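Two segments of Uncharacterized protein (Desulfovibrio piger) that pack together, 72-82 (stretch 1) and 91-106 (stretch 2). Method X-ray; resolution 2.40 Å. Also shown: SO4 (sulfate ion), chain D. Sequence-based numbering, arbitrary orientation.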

# COMPACT_ATOMS: atom_id res chain seq x y z
N ARG A 72 -7.78 18.32 -8.91
CA ARG A 72 -7.49 19.72 -8.57
C ARG A 72 -7.37 19.84 -7.05
O ARG A 72 -7.98 20.71 -6.42
N ALA A 73 -6.62 18.90 -6.45
CA ALA A 73 -6.42 18.88 -5.02
C ALA A 73 -5.15 19.66 -4.64
O ALA A 73 -4.16 19.63 -5.37
N ALA A 74 -5.18 20.33 -3.49
CA ALA A 74 -4.01 21.05 -2.98
C ALA A 74 -3.02 20.05 -2.32
O ALA A 74 -1.81 20.27 -2.29
N VAL A 75 -3.57 18.96 -1.79
CA VAL A 75 -2.83 17.91 -1.08
C VAL A 75 -3.34 16.56 -1.53
O VAL A 75 -4.56 16.37 -1.61
N VAL A 76 -2.42 15.61 -1.77
CA VAL A 76 -2.78 14.26 -2.18
C VAL A 76 -1.95 13.26 -1.41
O VAL A 76 -0.73 13.31 -1.44
N SER A 77 -2.62 12.32 -0.75
CA SER A 77 -2.00 11.21 -0.03
C SER A 77 -2.26 9.93 -0.77
O SER A 77 -3.40 9.65 -1.11
N ILE A 78 -1.20 9.18 -1.08
CA ILE A 78 -1.30 7.89 -1.78
C ILE A 78 -0.74 6.77 -0.89
O ILE A 78 0.35 6.91 -0.35
N THR A 79 -1.47 5.68 -0.75
CA THR A 79 -1.02 4.48 -0.04
C THR A 79 -1.10 3.33 -1.02
O THR A 79 -2.18 3.05 -1.56
N LEU A 80 0.05 2.65 -1.25
CA LEU A 80 0.09 1.46 -2.07
C LEU A 80 -0.01 0.26 -1.14
O LEU A 80 0.85 0.06 -0.28
N ASP A 81 -1.08 -0.55 -1.32
CA ASP A 81 -1.28 -1.77 -0.54
C ASP A 81 -0.75 -3.00 -1.29
O ASP A 81 -0.66 -2.98 -2.51
N SER A 82 -0.40 -4.06 -0.55
CA SER A 82 0.15 -5.32 -1.09
C SER A 82 -0.83 -6.02 -2.03
O SER A 82 -0.40 -6.74 -2.93
N THR A 91 -0.94 -5.27 3.47
CA THR A 91 0.00 -4.37 4.13
C THR A 91 0.41 -3.26 3.18
O THR A 91 0.19 -3.35 1.99
N VAL A 92 1.05 -2.23 3.72
CA VAL A 92 1.56 -1.05 3.01
C VAL A 92 2.89 -1.39 2.37
O VAL A 92 3.82 -1.80 3.05
N LEU A 93 2.97 -1.16 1.05
CA LEU A 93 4.19 -1.31 0.26
C LEU A 93 4.89 0.05 0.04
O LEU A 93 6.10 0.10 -0.09
N ALA A 94 4.12 1.16 0.02
CA ALA A 94 4.66 2.49 -0.22
C ALA A 94 3.64 3.55 0.10
O ALA A 94 2.44 3.29 -0.03
N THR A 95 4.12 4.76 0.44
CA THR A 95 3.30 5.95 0.72
C THR A 95 3.99 7.20 0.22
O THR A 95 5.22 7.26 0.18
N ALA A 96 3.19 8.25 -0.06
CA ALA A 96 3.65 9.57 -0.47
C ALA A 96 2.54 10.59 -0.34
O ALA A 96 1.40 10.33 -0.74
N THR A 97 2.88 11.76 0.22
CA THR A 97 1.98 12.90 0.31
C THR A 97 2.62 14.04 -0.53
O THR A 97 3.80 14.34 -0.39
N TYR A 98 1.83 14.62 -1.40
CA TYR A 98 2.19 15.66 -2.35
C TYR A 98 1.33 16.90 -2.19
O TYR A 98 0.09 16.82 -2.23
N ALA A 99 1.98 18.06 -1.99
CA ALA A 99 1.39 19.39 -1.88
C ALA A 99 2.04 20.27 -2.97
O ALA A 99 3.07 20.89 -2.70
N PRO A 100 1.51 20.26 -4.23
CA PRO A 100 2.17 20.99 -5.33
C PRO A 100 2.60 22.44 -5.03
O PRO A 100 3.63 22.86 -5.54
N ASP A 101 1.83 23.19 -4.22
CA ASP A 101 2.14 24.59 -3.91
C ASP A 101 3.24 24.75 -2.80
O ASP A 101 3.58 25.88 -2.45
N GLY A 102 3.76 23.64 -2.28
CA GLY A 102 4.83 23.63 -1.29
C GLY A 102 4.46 24.10 0.11
O GLY A 102 5.34 24.52 0.87
N LYS A 103 3.17 24.00 0.47
CA LYS A 103 2.62 24.46 1.75
C LYS A 103 2.03 23.31 2.60
O LYS A 103 1.29 23.55 3.54
N GLY A 104 2.41 22.09 2.28
CA GLY A 104 2.02 20.89 2.99
C GLY A 104 0.54 20.60 3.11
O GLY A 104 -0.25 20.94 2.23
N VAL A 105 0.16 19.97 4.23
CA VAL A 105 -1.23 19.65 4.53
C VAL A 105 -1.97 20.91 5.07
O VAL A 105 -3.08 21.21 4.62
N SER A 106 -1.34 21.65 6.01
CA SER A 106 -1.94 22.82 6.66
C SER A 106 -2.13 24.06 5.78
O SER A 106 -3.05 24.84 6.03

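A β bulge breaks the otherwise regular pairing of these two antiparallel strands: between L80 and D81 the register slips by one, so that L80 O receives a hydrogen bond from L93 N at 2.8 Å and only a weak one from A94 N at 3.5 Å. The extra residue changes where side chains go. L93 directs its CA-to-CB bond toward the other stretch, and its m,t rotamer lays CG 4.2 Å from S82 CB, while L93 CB lies 4.0 Å from L80 CD2.

Away from the bulge the example obeys the general rule that paired residues of a sheet send their side chains to the same face, and that successive pairs alternate. V76, I78 and L80 share one face with Y98, A96 and A94. L80, in the t,p rotamer, places its CB 4.1 Å from A94 CB, the small alanine meeting the base of the larger side chain. I78 (m,m) instead carries its end away from the partner strand, so its pairing with A96 rests largely on the backbone, where I78 N donates to A96 O at 2.9 Å.

The other face, lined by S77, T79 and D81 opposite T97, T95 and V92, is more polar. S77 and T97, both m, sit in a non-hydrogen-bonded pair whose CA atoms are just 4.3 Å apart, and this closeness lets S77 OG and T97 OG1 hydrogen bond at 2.8 Å. Next along, T79 (m) brings OG1 to 4.1 Å from T95 CG2 and its own CG2 to 4.0 Å from V92 CG2, so these threonine side chains meet partly through methyl groups. The end of D81 (m) comes nearer to the partner strand, with OD1 4.3 Å from V92 CG2; both carboxylate oxygens find hydrogen bonds elsewhere in the structure.

Each end is closed differently. Beyond D81, S82 in the p rotamer turns its hydroxyl back to accept a hydrogen bond from T91 N (S82 OG to T91 N, 2.9 Å), while S82 N donates to T91 O at 2.7 Å. At the far end V75 (t) touches two side chains through CG1, 3.9 Å from both T97 CG2 and V105 CG2. A water there links the stretches, donating to A74 O at 2.7 Å and accepting from D101 N at 2.9 Å.

Y98 (t) leads its ring away from the partner strand, and its OH donates to O2 of a sulfate, probably from the crystallisation liquor, at 2.7 Å.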

# COMPACT_ATOMS: atom_id res chain seq x y z
CB ARG A 72 -8.56 20.68 -9.16
CG ARG A 72 -8.57 20.75 -10.68
CD ARG A 72 -9.70 21.64 -11.17
NE ARG A 72 -9.24 22.69 -12.10
CZ ARG A 72 -8.92 23.93 -11.73
NH1 ARG A 72 -9.00 24.30 -10.46
NH2 ARG A 72 -8.52 24.81 -12.64
CB ALA A 73 -6.34 17.44 -4.52
CB ALA A 74 -4.45 22.12 -1.97
CB VAL A 75 -2.95 18.04 0.48
CG1 VAL A 75 -1.98 17.10 1.21
CG2 VAL A 75 -2.75 19.47 0.94
CB VAL A 76 -2.65 14.05 -3.71
CG1 VAL A 76 -3.00 12.62 -4.11
CG2 VAL A 76 -3.52 15.03 -4.48
CB SER A 77 -2.51 11.12 1.40
OG SER A 77 -1.78 12.01 2.22
CB ILE A 78 -0.60 7.89 -3.19
CG1 ILE A 78 -1.04 9.07 -4.07
CG2 ILE A 78 -0.74 6.54 -3.91
CD1 ILE A 78 -2.46 9.09 -4.59
CB THR A 79 -1.80 4.18 1.26
OG1 THR A 79 -1.77 5.32 2.10
CG2 THR A 79 -1.22 2.98 2.01
CB LEU A 80 1.35 1.42 -2.95
CG LEU A 80 1.63 0.14 -3.75
CD1 LEU A 80 0.60 -0.04 -4.86
CD2 LEU A 80 3.03 0.17 -4.32
CB ASP A 81 -2.76 -1.97 -0.16
CG ASP A 81 -3.29 -0.93 0.80
OD1 ASP A 81 -2.62 -0.68 1.84
OD2 ASP A 81 -4.40 -0.40 0.55
CB SER A 82 0.55 -6.26 0.04
OG SER A 82 -0.55 -6.55 0.89
CB THR A 91 1.26 -5.12 4.67
OG1 THR A 91 1.95 -5.77 3.61
CG2 THR A 91 0.95 -6.07 5.81
CB VAL A 92 1.71 0.15 4.00
CG1 VAL A 92 2.30 1.37 3.31
CG2 VAL A 92 0.38 0.48 4.63
CB LEU A 93 3.88 -1.96 -1.10
CG LEU A 93 3.41 -3.41 -1.12
CD1 LEU A 93 3.37 -3.93 -2.53
CD2 LEU A 93 4.29 -4.33 -0.21
CB ALA A 94 5.08 2.63 -1.71
CB THR A 95 3.01 6.14 2.25
OG1 THR A 95 4.22 6.40 2.96
CG2 THR A 95 2.26 5.01 2.88
CB ALA A 96 4.18 9.55 -1.91
CB THR A 97 1.66 13.25 1.77
OG1 THR A 97 1.00 12.12 2.39
CG2 THR A 97 0.78 14.49 1.88
CB TYR A 98 2.00 15.09 -3.77
CG TYR A 98 2.37 16.01 -4.92
CD1 TYR A 98 3.49 16.84 -4.85
CD2 TYR A 98 1.65 15.98 -6.11
CE1 TYR A 98 3.86 17.64 -5.93
CE2 TYR A 98 2.01 16.78 -7.20
CZ TYR A 98 3.11 17.62 -7.10
OH TYR A 98 3.50 18.40 -8.15
CB ALA A 99 1.60 19.96 -0.49
CB PRO A 100 1.12 20.98 -6.46
CG PRO A 100 0.23 19.85 -6.17
CD PRO A 100 0.33 19.51 -4.71
CB ASP A 101 0.85 25.36 -3.53
CG ASP A 101 0.20 25.04 -2.18
OD1 ASP A 101 0.72 24.15 -1.47
OD2 ASP A 101 -0.84 25.65 -1.86
CB LYS A 103 1.55 25.54 1.51
CG LYS A 103 2.12 26.86 1.01
CD LYS A 103 1.03 27.80 0.49
CE LYS A 103 1.63 28.94 -0.30
NZ LYS A 103 0.62 29.97 -0.68
CB VAL A 105 -1.32 18.46 5.52
CG1 VAL A 105 -2.74 18.26 6.02
CG2 VAL A 105 -0.79 17.18 4.88
CB SER A 106 -1.10 23.24 7.86
OG SER A 106 0.15 23.77 7.46
S SO4 D . 7.37 18.97 -8.07
O1 SO4 D . 7.54 18.82 -9.52
O2 SO4 D . 5.98 19.37 -7.81
O3 SO4 D . 7.72 17.71 -7.39
O4 SO4 D . 8.26 20.03 -7.58
O HOH W 1 -0.89 22.50 -3.59